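Local coordinates for uncharacterized protein (PDB 4O5J) that acts as the sialic acid-binding adhesin SabA of Helicobacter pylori, an outer membrane protein that probably attaches the bacterium to sialylated carbohydrates, at residues N55-V60 against Q273-Q278; T107-K112 against N141-Q146; N171-L176 against P189-S194; K321-I326 against R338-L343. All blocks are in the same frame, centred on the assembly; numbering follows the deposited sequence.

In the fold
Three of the contacts join loops or helix ends; interaction 2 pairs two short strands. Interactions 2 and 3 are the buried ones: each has backbone hydrogen bonds across it and includes one cysteine of a disulfide. Interactions 1 and 4 are only partly buried, with no hydrogen bond between their segments, and centre on one side chain each, I57 (with Q278) and Y323. Interaction 1 lies about 66 Å from interaction 2, centre to centre, on the opposite side of the chain's centre. Along the sequence it closes a loop that encloses interactions 2 and 3. Interaction 4 comes later, its nearest atoms about 5 Å from interaction 2. Both interactions 3 and 4 touch helix 82-101.

Interaction 1 of 4, residues N55-V60 against Q273-Q278; sequences NNIELV and QATGSQ
I57 reaches across to the loop 273-278 and meets Q273, T275 and Q278 there. Its CG1 stands anti to the backbone N (chi1 -172°), 3.8 Å from Q273 O. CD1 lies 3.5 Å from Q278 OE1 and 3.6 Å from Q273 CB. The I57 and Q273 side chains cross at about a right angle, whereas that of Q278 comes in obliquely. The other branch, CG2, faces T275 OG1 at 4.0 Å.

Q278 is bent at chi2 (-91°), and its amide lies against I57, CD and OE1 both touching CD1. NE2 lies beside the backbone of N55, 3.6 Å from its C atom, and is hydrogen-bonded to A54 O. OE1 receives a weak bond from G276 N, which belongs to the type II turn A274 to S277. The amide thus ties the loop to the chain just ahead of the helix. Of the Q273 side chain, CB is the part that meets I57; its end turns away, and NE2 bonds to Q271 O.

The contact sits at the start of helix 57-76, where N56 is the N-cap and its OD1 accepts from L59 N at 3.1 Å. V60 packs on V367 and V371 of helix 343-396, while F283 of helix 281-309 is touched by V60, Q273 and Q278 together.

Interaction 2 of 4, residues T107-K112 against N141-Q146; sequences TFFVGK and NCAMDQ
The F108 ring has M144 CE over one face, 3.7 Å from the centroid and 17° off the ring normal: a CH-pi contact at the start of a short parallel two-stranded sheet, strand 109-110 beside 143-144. The methyl is displaced toward the rim, nearest CE1, and SD stands obliquely to the same ring in a Met-aromatic contact. The rings of F106 and Y101 also meet F108. A143 CB sits at the edge of the F109 ring, near its plane, and F129 meets that ring edge-to-face.

The sheet pairs F109 with A143, whose side chains lie on one face, and V110 with M144 on the other. F109 N donates to C142 O and G111 N to M144 O. Between them M144 N donates to F109 O, at 2.7 Å. M144 and V110 share the face that helix 146-163 covers through Y149, and M144 also touches M152 there. The M144 chain bends at chi3 (-62°), which turns CE onto the F108 ring.

Before the strand, N141 OD1 accepts from A143 N in an Asx turn, and a disulfide joins C142 to C136 beside it. The chain leaves the sheet at G111, whose phi of 155° suits glycine. Beyond it K112 is poorly ordered, yet a water accepts from both its NZ and Q146 N, 2.9 Å from each.

Interaction 3 of 4, residues N171-L176 against P189-S194; sequences NNLCAL and PNSTVS
N172 and N190 grip each other by a pair of hydrogen bonds. N172 OD1 accepts from N190 N at 2.7 Å, the donor standing well above the carbonyl plane, and N172 ND2 donates to N190 OD1 at 2.9 Å. That acceptor lies in the amide plane of N172, although the two amide planes are turned 77° apart. N172 CG is anti to the backbone N (chi1 -163°), chi2 (37°) sets the turn of the amide, and ND2 has a further partner in A161 O.

Next to this pair the backbones join. S191 N donates to N172 O at 3.1 Å and C174 N to S191 O at 2.9 Å, both nearly straight on to the carbonyl. P189 CB packs over the N172 carbonyl, and C174 SG comes within 3.3 Å of P189 O.

The arrangement is a single beta bridge, L173 with S191, in the loop region leading from helix 146-163 to helix 193-209. The C174-C179 disulfide closes a small ring just beyond the bridge, and T192 is the N-cap of the second helix, its OG1 accepting from N195 N. On the incoming side, N171 OD1 accepts from L173 N in an Asx turn, while ND2 of the same amide donates back to L173 O.

Farther out, V193 CG2 meets L176 CD1 at 4.0 Å, the side chains crossing at about a right angle. A water accepts from V193 N and donates to A175 O. Helix 82-101 backs this layer: F84 and Q88 touch L173, I83 touches L176, and V87 touches V193.

Interaction 4 of 4, residues K321-I326 against R338-L343; sequences KAYLKI and RQVVNL
Y323 packs tightly against V340: V340 CG1 lies near the plane of the ring, at its edge, 3.5 Å from CD2. Y323 CG stands between the backbone N and the carbonyl carbon (chi1 71°), and CB lies 3.9 Å from R338 CA. V340 CG1 also reaches the backbone of A322, 4.1 Å from its N atom. On its own side, L324 CG covers one face of the tyrosine ring toward the rim.

The outer part lies at the surface. V341 is the looser neighbour, its CG2 approaching the phenol end obliquely, 4.0 Å from Y323 OH. R338, on the exposed side, comes across from CD1 and CE1; its chain bends at chi3 (60°), and NH1 ends 3.5 Å from Y323 CE1. The guanidinium and ring planes are 82° apart, so the two groups are not stacked.

Each segment contains a short 3-10 turn, 322-324 and 339-341, in the region between helix 313-320 and helix 343-396. A322 touches S99 and L100 of helix 82-101, and K325 NZ donates to backbone carbonyls around that helix's end, among them L100 and Y105.

With no hydrogen bond crossing between the two segments, the contact is van der Waals packing of Y323 on V340 and V341, with R338 beside the ring; its orientation is probably set by fit rather than by polar bonds.

Interaction 1 of 4, residues N55-V60 against Q273-Q278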
loop_
_atom_site.group_PDB
_atom_site.type_symbol
_atom_site.label_atom_id
_atom_site.label_comp_id
_atom_site.label_asym_id
_atom_site.label_seq_id
_atom_site.Cartn_x
_atom_site.Cartn_y
_atom_site.Cartn_z
ATOM N N ASN A 55 7.289 32.891 8.528
ATOM C CA ASN A 55 7.876 34.078 7.918
ATOM C C ASN A 55 9.144 33.863 7.083
ATOM O O ASN A 55 9.714 34.828 6.561
ATOM C CB ASN A 55 8.134 35.127 9.001
ATOM C CG ASN A 55 6.859 35.656 9.543
ATOM O OD1 ASN A 55 5.901 35.732 8.861
ATOM N ND2 ASN A 55 6.827 35.954 10.742
ATOM N N ASN A 56 9.590 32.617 6.990
ATOM C CA ASN A 56 10.812 32.278 6.297
ATOM C C ASN A 56 10.509 31.836 4.867
ATOM O O ASN A 56 10.319 30.649 4.592
ATOM C CB ASN A 56 11.528 31.160 7.049
ATOM C CG ASN A 56 12.871 30.866 6.459
ATOM O OD1 ASN A 56 13.163 31.175 5.299
ATOM N ND2 ASN A 56 13.707 30.274 7.254
ATOM N N ILE A 57 10.503 32.806 3.959
ATOM C CA ILE A 57 10.045 32.601 2.584
ATOM C C ILE A 57 10.840 31.528 1.862
ATOM O O ILE A 57 10.304 30.673 1.144
ATOM C CB ILE A 57 10.060 33.939 1.784
ATOM C CG1 ILE A 57 9.388 33.705 0.456
ATOM C CG2 ILE A 57 11.488 34.480 1.566
ATOM C CD1 ILE A 57 8.058 33.016 0.627
ATOM N N GLU A 58 12.132 31.543 2.082
ATOM C CA GLU A 58 12.950 30.549 1.483
ATOM C C GLU A 58 12.559 29.141 1.960
ATOM O O GLU A 58 12.479 28.191 1.166
ATOM C CB GLU A 58 14.372 30.865 1.829
ATOM C CG GLU A 58 15.345 29.944 1.152
ATOM C CD GLU A 58 16.771 30.388 1.363
ATOM O OE1 GLU A 58 17.659 29.501 1.325
ATOM O OE2 GLU A 58 17.003 31.614 1.563
ATOM N N LEU A 59 12.303 29.016 3.258
ATOM C CA LEU A 59 11.958 27.717 3.838
ATOM C C LEU A 59 10.589 27.305 3.355
ATOM O O LEU A 59 10.370 26.155 3.045
ATOM C CB LEU A 59 11.961 27.794 5.340
ATOM C CG LEU A 59 11.510 26.560 6.096
ATOM C CD1 LEU A 59 12.324 25.273 5.826
ATOM C CD2 LEU A 59 11.503 26.881 7.580
ATOM N N VAL A 60 9.662 28.255 3.275
ATOM C CA VAL A 60 8.328 27.926 2.774
ATOM C C VAL A 60 8.396 27.427 1.333
ATOM O O VAL A 60 7.883 26.362 1.014
ATOM C CB VAL A 60 7.380 29.113 2.890
ATOM C CG1 VAL A 60 6.032 28.826 2.214
ATOM C CG2 VAL A 60 7.204 29.437 4.359
ATOM N N GLN A 273 6.187 31.346 -3.497
ATOM C CA GLN A 273 5.691 32.685 -3.052
ATOM C C GLN A 273 6.696 33.812 -3.204
ATOM O O GLN A 273 7.899 33.571 -3.026
ATOM C CB GLN A 273 5.210 32.625 -1.602
ATOM C CG GLN A 273 4.004 31.735 -1.470
ATOM C CD GLN A 273 2.895 32.268 -2.327
ATOM O OE1 GLN A 273 2.255 33.266 -1.964
ATOM N NE2 GLN A 273 2.684 31.654 -3.500
ATOM N N ALA A 274 6.213 35.029 -3.521
ATOM C CA ALA A 274 7.060 36.218 -3.456
ATOM C C ALA A 274 7.228 36.604 -2.013
ATOM O O ALA A 274 6.320 36.397 -1.210
ATOM C CB ALA A 274 6.410 37.361 -4.157
ATOM N N THR A 275 8.367 37.185 -1.679
ATOM C CA THR A 275 8.611 37.653 -0.301
ATOM C C THR A 275 7.497 38.537 0.306
ATOM O O THR A 275 7.368 39.722 -0.028
ATOM C CB THR A 275 9.924 38.428 -0.222
ATOM O OG1 THR A 275 10.946 37.615 -0.791
ATOM C CG2 THR A 275 10.294 38.801 1.261
ATOM N N GLY A 276 6.719 37.947 1.220
ATOM C CA GLY A 276 5.656 38.656 1.950
ATOM C C GLY A 276 4.271 38.166 1.500
ATOM O O GLY A 276 3.263 38.482 2.139
ATOM N N SER A 277 4.229 37.373 0.422
ATOM C CA SER A 277 2.925 36.909 -0.198
ATOM C C SER A 277 2.478 35.490 0.258
ATOM O O SER A 277 1.392 35.014 -0.124
ATOM C CB SER A 277 2.900 37.070 -1.759
ATOM N N GLN A 278 3.300 34.819 1.085
ATOM C CA GLN A 278 2.850 33.582 1.774
ATOM C C GLN A 278 1.730 33.847 2.827
ATOM O O GLN A 278 1.259 32.903 3.451
ATOM C CB GLN A 278 4.017 32.706 2.337
ATOM C CG GLN A 278 4.683 33.165 3.644
ATOM C CD GLN A 278 5.902 34.083 3.432
ATOM O OE1 GLN A 278 5.904 34.992 2.590
ATOM N NE2 GLN A 278 6.945 33.844 4.202
#

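Interaction 2 of 4, residues T107-K112 against N141-Q146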
loop_
_atom_site.group_PDB
_atom_site.type_symbol
_atom_site.label_atom_id
_atom_site.label_comp_id
_atom_site.label_asym_id
_atom_site.label_seq_id
_atom_site.Cartn_x
_atom_site.Cartn_y
_atom_site.Cartn_z
ATOM N N THR A 107 -5.486 -26.104 -6.244
ATOM C CA THR A 107 -5.620 -26.613 -4.885
ATOM C C THR A 107 -7.083 -26.989 -4.645
ATOM O O THR A 107 -7.513 -27.206 -3.500
ATOM C CB THR A 107 -5.173 -25.550 -3.874
ATOM O OG1 THR A 107 -6.031 -24.412 -4.005
ATOM C CG2 THR A 107 -3.723 -25.139 -4.123
ATOM N N PHE A 108 -7.862 -27.099 -5.732
ATOM C CA PHE A 108 -9.275 -27.525 -5.634
ATOM C C PHE A 108 -9.637 -28.291 -6.904
ATOM O O PHE A 108 -8.907 -28.251 -7.908
ATOM C CB PHE A 108 -10.174 -26.289 -5.464
ATOM C CG PHE A 108 -9.912 -25.209 -6.488
ATOM C CD1 PHE A 108 -10.584 -25.225 -7.748
ATOM C CD2 PHE A 108 -9.009 -24.185 -6.223
ATOM C CE1 PHE A 108 -10.338 -24.214 -8.705
ATOM C CE2 PHE A 108 -8.777 -23.163 -7.168
ATOM C CZ PHE A 108 -9.426 -23.189 -8.430
ATOM N N PHE A 109 -10.774 -28.990 -6.868
ATOM C CA PHE A 109 -11.242 -29.789 -7.981
ATOM C C PHE A 109 -12.387 -29.049 -8.730
ATOM O O PHE A 109 -13.383 -28.632 -8.115
ATOM C CB PHE A 109 -11.781 -31.113 -7.477
ATOM C CG PHE A 109 -12.358 -31.992 -8.549
ATOM C CD1 PHE A 109 -11.529 -32.676 -9.445
ATOM C CD2 PHE A 109 -13.763 -32.126 -8.668
ATOM C CE1 PHE A 109 -12.082 -33.483 -10.455
ATOM C CE2 PHE A 109 -14.310 -32.948 -9.649
ATOM C CZ PHE A 109 -13.468 -33.652 -10.540
ATOM N N VAL A 110 -12.220 -28.843 -10.032
ATOM C CA VAL A 110 -13.260 -28.168 -10.827
ATOM C C VAL A 110 -14.095 -29.234 -11.503
ATOM O O VAL A 110 -13.597 -29.989 -12.326
ATOM C CB VAL A 110 -12.690 -27.241 -11.882
ATOM C CG1 VAL A 110 -13.820 -26.688 -12.813
ATOM C CG2 VAL A 110 -11.920 -26.108 -11.247
ATOM N N GLY A 111 -15.366 -29.319 -11.137
ATOM C CA GLY A 111 -16.292 -30.212 -11.831
ATOM C C GLY A 111 -17.432 -30.587 -10.867
ATOM O O GLY A 111 -17.573 -29.984 -9.760
ATOM N N LYS A 112 -18.251 -31.574 -11.262
ATOM C CA LYS A 112 -19.461 -31.957 -10.510
ATOM C C LYS A 112 -19.061 -33.082 -9.580
ATOM O O LYS A 112 -18.349 -34.021 -9.953
ATOM C CB LYS A 112 -20.682 -32.287 -11.403
ATOM C CG LYS A 112 -20.454 -32.274 -12.928
ATOM C CD LYS A 112 -20.105 -30.893 -13.590
ATOM C CE LYS A 112 -18.880 -30.917 -14.554
ATOM N NZ LYS A 112 -18.485 -29.542 -15.068
ATOM N N ASN A 141 -15.790 -28.027 1.846
ATOM C CA ASN A 141 -15.905 -28.480 0.474
ATOM C C ASN A 141 -14.664 -27.997 -0.315
ATOM O O ASN A 141 -14.255 -26.822 -0.178
ATOM C CB ASN A 141 -17.132 -27.854 -0.124
ATOM C CG ASN A 141 -17.095 -27.826 -1.660
ATOM O OD1 ASN A 141 -16.978 -28.877 -2.345
ATOM N ND2 ASN A 141 -17.226 -26.620 -2.222
ATOM N N CYS A 142 -14.075 -28.879 -1.134
ATOM C CA CYS A 142 -12.899 -28.524 -1.947
ATOM C C CYS A 142 -13.162 -28.566 -3.469
ATOM O O CYS A 142 -12.217 -28.572 -4.255
ATOM C CB CYS A 142 -11.692 -29.383 -1.622
ATOM S SG CYS A 142 -11.237 -29.222 0.154
ATOM N N ALA A 143 -14.430 -28.619 -3.882
ATOM C CA ALA A 143 -14.749 -28.600 -5.296
ATOM C C ALA A 143 -15.284 -27.249 -5.723
ATOM O O ALA A 143 -15.802 -26.480 -4.906
ATOM C CB ALA A 143 -15.718 -29.717 -5.645
ATOM N N MET A 144 -15.166 -26.941 -7.013
ATOM C CA MET A 144 -15.696 -25.664 -7.535
ATOM C C MET A 144 -16.466 -25.910 -8.851
ATOM O O MET A 144 -16.040 -26.701 -9.693
ATOM C CB MET A 144 -14.572 -24.686 -7.782
ATOM C CG MET A 144 -15.041 -23.332 -8.189
ATOM S SD MET A 144 -13.662 -22.266 -8.633
ATOM C CE MET A 144 -12.703 -22.187 -7.049
ATOM N N ASP A 145 -17.598 -25.241 -8.998
ATOM C CA ASP A 145 -18.397 -25.274 -10.227
ATOM C C ASP A 145 -17.566 -24.679 -11.396
ATOM O O ASP A 145 -16.864 -23.645 -11.246
ATOM C CB ASP A 145 -19.690 -24.476 -9.994
ATOM C CG ASP A 145 -20.422 -24.251 -11.223
ATOM O OD1 ASP A 145 -21.463 -24.901 -11.389
ATOM O OD2 ASP A 145 -19.947 -23.432 -12.056
ATOM N N GLN A 146 -17.633 -25.346 -12.557
ATOM C CA GLN A 146 -16.874 -24.909 -13.747
ATOM C C GLN A 146 -17.177 -23.451 -14.152
ATOM O O GLN A 146 -16.276 -22.714 -14.558
ATOM C CB GLN A 146 -17.161 -25.824 -14.908
ATOM C CG GLN A 146 -16.289 -25.563 -16.112
ATOM C CD GLN A 146 -16.489 -26.623 -17.181
ATOM O OE1 GLN A 146 -17.237 -27.574 -16.992
ATOM N NE2 GLN A 146 -15.810 -26.462 -18.307
HETATM O O HOH W 1 -18.925 -27.960 -12.699
#

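Interaction 3 of 4, residues N171-L176 against P189-S194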
loop_
_atom_site.group_PDB
_atom_site.type_symbol
_atom_site.label_atom_id
_atom_site.label_comp_id
_atom_site.label_asym_id
_atom_site.label_seq_id
_atom_site.Cartn_x
_atom_site.Cartn_y
_atom_site.Cartn_z
ATOM N N ASN A 171 6.141 -3.980 -19.389
ATOM C CA ASN A 171 5.142 -3.401 -18.541
ATOM C C ASN A 171 3.961 -2.843 -19.327
ATOM O O ASN A 171 4.160 -2.108 -20.253
ATOM C CB ASN A 171 5.757 -2.278 -17.703
ATOM C CG ASN A 171 4.696 -1.483 -16.969
ATOM O OD1 ASN A 171 3.958 -1.995 -16.109
ATOM N ND2 ASN A 171 4.596 -0.242 -17.313
ATOM N N ASN A 172 2.739 -3.196 -18.936
ATOM C CA ASN A 172 1.548 -2.679 -19.600
ATOM C C ASN A 172 0.771 -1.680 -18.743
ATOM O O ASN A 172 -0.266 -1.168 -19.191
ATOM C CB ASN A 172 0.620 -3.807 -20.078
ATOM C CG ASN A 172 -0.380 -3.324 -21.115
ATOM O OD1 ASN A 172 -0.045 -2.499 -21.945
ATOM N ND2 ASN A 172 -1.608 -3.819 -21.062
ATOM N N LEU A 173 1.266 -1.394 -17.529
ATOM C CA LEU A 173 0.617 -0.411 -16.649
ATOM C C LEU A 173 1.094 1.023 -16.870
ATOM O O LEU A 173 2.286 1.259 -16.878
ATOM C CB LEU A 173 0.799 -0.772 -15.188
ATOM C CG LEU A 173 0.145 -2.073 -14.751
ATOM C CD1 LEU A 173 0.614 -2.370 -13.355
ATOM C CD2 LEU A 173 -1.360 -1.961 -14.783
ATOM N N CYS A 174 0.168 1.981 -17.002
ATOM C CA CYS A 174 0.500 3.418 -17.209
ATOM C C CYS A 174 0.762 4.100 -15.897
ATOM O O CYS A 174 0.226 3.658 -14.878
ATOM C CB CYS A 174 -0.687 4.158 -17.883
ATOM S SG CYS A 174 -1.123 3.262 -19.349
ATOM N N ALA A 175 1.526 5.210 -15.930
ATOM C CA ALA A 175 1.654 6.079 -14.783
ATOM C C ALA A 175 0.262 6.508 -14.288
ATOM O O ALA A 175 -0.714 6.352 -14.999
ATOM C CB ALA A 175 2.518 7.300 -15.115
ATOM N N LEU A 176 0.180 7.067 -13.084
ATOM C CA LEU A 176 -1.092 7.453 -12.519
ATOM C C LEU A 176 -1.743 8.540 -13.380
ATOM O O LEU A 176 -2.941 8.725 -13.314
ATOM C CB LEU A 176 -0.928 7.955 -11.099
ATOM C CG LEU A 176 -1.134 6.903 -9.966
ATOM C CD1 LEU A 176 -0.354 5.633 -10.215
ATOM C CD2 LEU A 176 -0.806 7.474 -8.575
ATOM N N PRO A 189 2.182 1.110 -23.002
ATOM C CA PRO A 189 1.319 0.441 -21.979
ATOM C C PRO A 189 -0.156 0.878 -22.127
ATOM O O PRO A 189 -0.399 2.061 -22.338
ATOM C CB PRO A 189 1.913 0.931 -20.635
ATOM C CG PRO A 189 2.781 2.076 -20.985
ATOM C CD PRO A 189 3.313 1.800 -22.363
ATOM N N ASN A 190 -1.138 -0.018 -22.042
ATOM C CA ASN A 190 -2.489 0.441 -22.345
ATOM C C ASN A 190 -3.495 0.127 -21.237
ATOM O O ASN A 190 -4.674 0.130 -21.468
ATOM C CB ASN A 190 -2.906 -0.051 -23.764
ATOM C CG ASN A 190 -2.996 -1.534 -23.834
ATOM O OD1 ASN A 190 -3.193 -2.211 -22.831
ATOM N ND2 ASN A 190 -2.840 -2.060 -25.030
ATOM N N SER A 191 -3.026 -0.121 -20.011
ATOM C CA SER A 191 -3.951 -0.314 -18.876
ATOM C C SER A 191 -3.693 0.691 -17.786
ATOM O O SER A 191 -2.544 0.954 -17.465
ATOM C CB SER A 191 -3.850 -1.736 -18.343
ATOM O OG SER A 191 -4.527 -1.867 -17.093
ATOM N N THR A 192 -4.747 1.286 -17.249
ATOM C CA THR A 192 -4.582 2.193 -16.120
ATOM C C THR A 192 -4.360 1.329 -14.855
ATOM O O THR A 192 -4.720 0.114 -14.842
ATOM C CB THR A 192 -5.805 3.052 -15.886
ATOM O OG1 THR A 192 -6.914 2.205 -15.553
ATOM C CG2 THR A 192 -6.164 3.929 -17.156
ATOM N N VAL A 193 -3.777 1.930 -13.808
ATOM C CA VAL A 193 -3.632 1.193 -12.551
ATOM C C VAL A 193 -5.017 0.978 -11.955
ATOM O O VAL A 193 -5.235 -0.028 -11.296
ATOM C CB VAL A 193 -2.740 1.888 -11.512
ATOM C CG1 VAL A 193 -1.334 2.091 -12.028
ATOM C CG2 VAL A 193 -3.304 3.167 -11.237
ATOM N N SER A 194 -5.974 1.910 -12.198
ATOM C CA SER A 194 -7.330 1.711 -11.657
ATOM C C SER A 194 -7.979 0.501 -12.282
ATOM O O SER A 194 -8.714 -0.232 -11.624
ATOM C CB SER A 194 -8.211 2.891 -11.887
ATOM O OG SER A 194 -7.622 3.919 -11.108
HETATM O O HOH W 2 -2.924 4.607 -14.571
#

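Interaction 4 of 4, residues K321-I326 against R338-L343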
loop_
_atom_site.group_PDB
_atom_site.type_symbol
_atom_site.label_atom_id
_atom_site.label_comp_id
_atom_site.label_asym_id
_atom_site.label_seq_id
_atom_site.Cartn_x
_atom_site.Cartn_y
_atom_site.Cartn_z
ATOM N N LYS A 321 7.840 -18.011 -4.399
ATOM C CA LYS A 321 8.361 -19.122 -5.212
ATOM C C LYS A 321 7.265 -19.739 -6.077
ATOM O O LYS A 321 7.437 -20.824 -6.655
ATOM C CB LYS A 321 9.018 -20.171 -4.332
ATOM C CG LYS A 321 10.201 -19.674 -3.536
ATOM C CD LYS A 321 11.378 -19.513 -4.380
ATOM C CE LYS A 321 12.578 -19.217 -3.509
ATOM N NZ LYS A 321 13.682 -19.284 -4.480
ATOM N N ALA A 322 6.113 -19.068 -6.146
ATOM C CA ALA A 322 4.916 -19.635 -6.794
ATOM C C ALA A 322 5.224 -20.032 -8.233
ATOM O O ALA A 322 4.609 -20.946 -8.760
ATOM C CB ALA A 322 3.735 -18.640 -6.739
ATOM N N TYR A 323 6.211 -19.368 -8.853
ATOM C CA TYR A 323 6.511 -19.611 -10.244
ATOM C C TYR A 323 7.211 -20.941 -10.424
ATOM O O TYR A 323 7.342 -21.397 -11.558
ATOM C CB TYR A 323 7.367 -18.490 -10.837
ATOM C CG TYR A 323 8.795 -18.489 -10.312
ATOM C CD1 TYR A 323 9.831 -19.095 -11.018
ATOM C CD2 TYR A 323 9.107 -17.896 -9.086
ATOM C CE1 TYR A 323 11.127 -19.077 -10.519
ATOM C CE2 TYR A 323 10.423 -17.882 -8.586
ATOM C CZ TYR A 323 11.406 -18.469 -9.307
ATOM O OH TYR A 323 12.697 -18.467 -8.815
ATOM N N LEU A 324 7.669 -21.556 -9.335
ATOM C CA LEU A 324 8.346 -22.851 -9.385
ATOM C C LEU A 324 7.355 -24.001 -9.164
ATOM O O LEU A 324 7.734 -25.165 -9.163
ATOM C CB LEU A 324 9.466 -22.939 -8.323
ATOM C CG LEU A 324 10.613 -22.000 -8.681
ATOM C CD1 LEU A 324 11.537 -21.835 -7.492
ATOM C CD2 LEU A 324 11.364 -22.494 -9.917
ATOM N N LYS A 325 6.093 -23.678 -8.955
ATOM C CA LYS A 325 5.087 -24.706 -8.743
ATOM C C LYS A 325 5.039 -25.686 -9.901
ATOM O O LYS A 325 5.037 -25.263 -11.049
ATOM C CB LYS A 325 3.749 -24.068 -8.515
ATOM C CG LYS A 325 2.635 -24.991 -8.121
ATOM C CD LYS A 325 1.392 -24.122 -7.844
ATOM C CE LYS A 325 0.144 -24.999 -7.894
ATOM N NZ LYS A 325 -1.092 -24.200 -7.884
ATOM N N ILE A 326 5.088 -26.990 -9.633
ATOM C CA ILE A 326 5.002 -27.964 -10.711
ATOM C C ILE A 326 3.828 -28.861 -10.508
ATOM O O ILE A 326 3.485 -29.186 -9.381
ATOM C CB ILE A 326 6.253 -28.794 -10.868
ATOM C CG1 ILE A 326 6.566 -29.536 -9.589
ATOM C CG2 ILE A 326 7.449 -27.872 -11.366
ATOM C CD1 ILE A 326 8.079 -29.728 -9.290
ATOM N N ARG A 338 6.341 -15.787 -13.730
ATOM C CA ARG A 338 7.716 -15.492 -13.273
ATOM C C ARG A 338 7.878 -14.124 -12.608
ATOM O O ARG A 338 8.842 -13.925 -11.847
ATOM C CB ARG A 338 8.731 -15.674 -14.397
ATOM C CG ARG A 338 8.972 -17.161 -14.698
ATOM C CD ARG A 338 10.116 -17.428 -15.662
ATOM N NE ARG A 338 11.386 -16.921 -15.148
ATOM C CZ ARG A 338 12.228 -17.595 -14.358
ATOM N NH1 ARG A 338 11.942 -18.837 -13.945
ATOM N NH2 ARG A 338 13.370 -17.009 -13.978
ATOM N N GLN A 339 6.927 -13.206 -12.866
ATOM C CA GLN A 339 6.961 -11.837 -12.343
ATOM C C GLN A 339 7.168 -11.852 -10.818
ATOM O O GLN A 339 7.757 -10.927 -10.247
ATOM C CB GLN A 339 5.661 -11.043 -12.726
ATOM C CG GLN A 339 5.659 -10.576 -14.135
ATOM C CD GLN A 339 6.781 -9.598 -14.291
ATOM O OE1 GLN A 339 6.845 -8.617 -13.560
ATOM N NE2 GLN A 339 7.703 -9.875 -15.199
ATOM N N VAL A 340 6.691 -12.916 -10.174
ATOM C CA VAL A 340 6.731 -13.064 -8.736
ATOM C C VAL A 340 8.209 -13.033 -8.215
ATOM O O VAL A 340 8.459 -12.921 -7.007
ATOM C CB VAL A 340 5.909 -14.333 -8.312
ATOM C CG1 VAL A 340 6.811 -15.532 -8.065
ATOM C CG2 VAL A 340 5.050 -14.033 -7.101
ATOM N N VAL A 341 9.177 -13.094 -9.139
ATOM C CA VAL A 341 10.567 -13.115 -8.781
ATOM C C VAL A 341 10.998 -11.667 -8.463
ATOM O O VAL A 341 11.988 -11.430 -7.775
ATOM C CB VAL A 341 11.395 -13.792 -9.898
ATOM C CG1 VAL A 341 11.821 -12.786 -10.962
ATOM C CG2 VAL A 341 12.573 -14.469 -9.300
ATOM N N ASN A 342 10.241 -10.698 -8.957
ATOM C CA ASN A 342 10.489 -9.300 -8.645
ATOM C C ASN A 342 9.797 -8.839 -7.387
ATOM O O ASN A 342 9.994 -7.704 -6.975
ATOM C CB ASN A 342 10.027 -8.413 -9.798
ATOM C CG ASN A 342 10.724 -8.788 -11.098
ATOM O OD1 ASN A 342 11.915 -9.062 -11.108
ATOM N ND2 ASN A 342 9.986 -8.837 -12.184
ATOM N N LEU A 343 8.971 -9.707 -6.788
ATOM C CA LEU A 343 8.072 -9.275 -5.700
ATOM C C LEU A 343 8.824 -8.671 -4.515
ATOM O O LEU A 343 8.547 -7.548 -4.083
ATOM C CB LEU A 343 7.178 -10.411 -5.242
ATOM C CG LEU A 343 6.271 -10.026 -4.109
ATOM C CD1 LEU A 343 5.421 -8.786 -4.466
ATOM C CD2 LEU A 343 5.400 -11.207 -3.674
#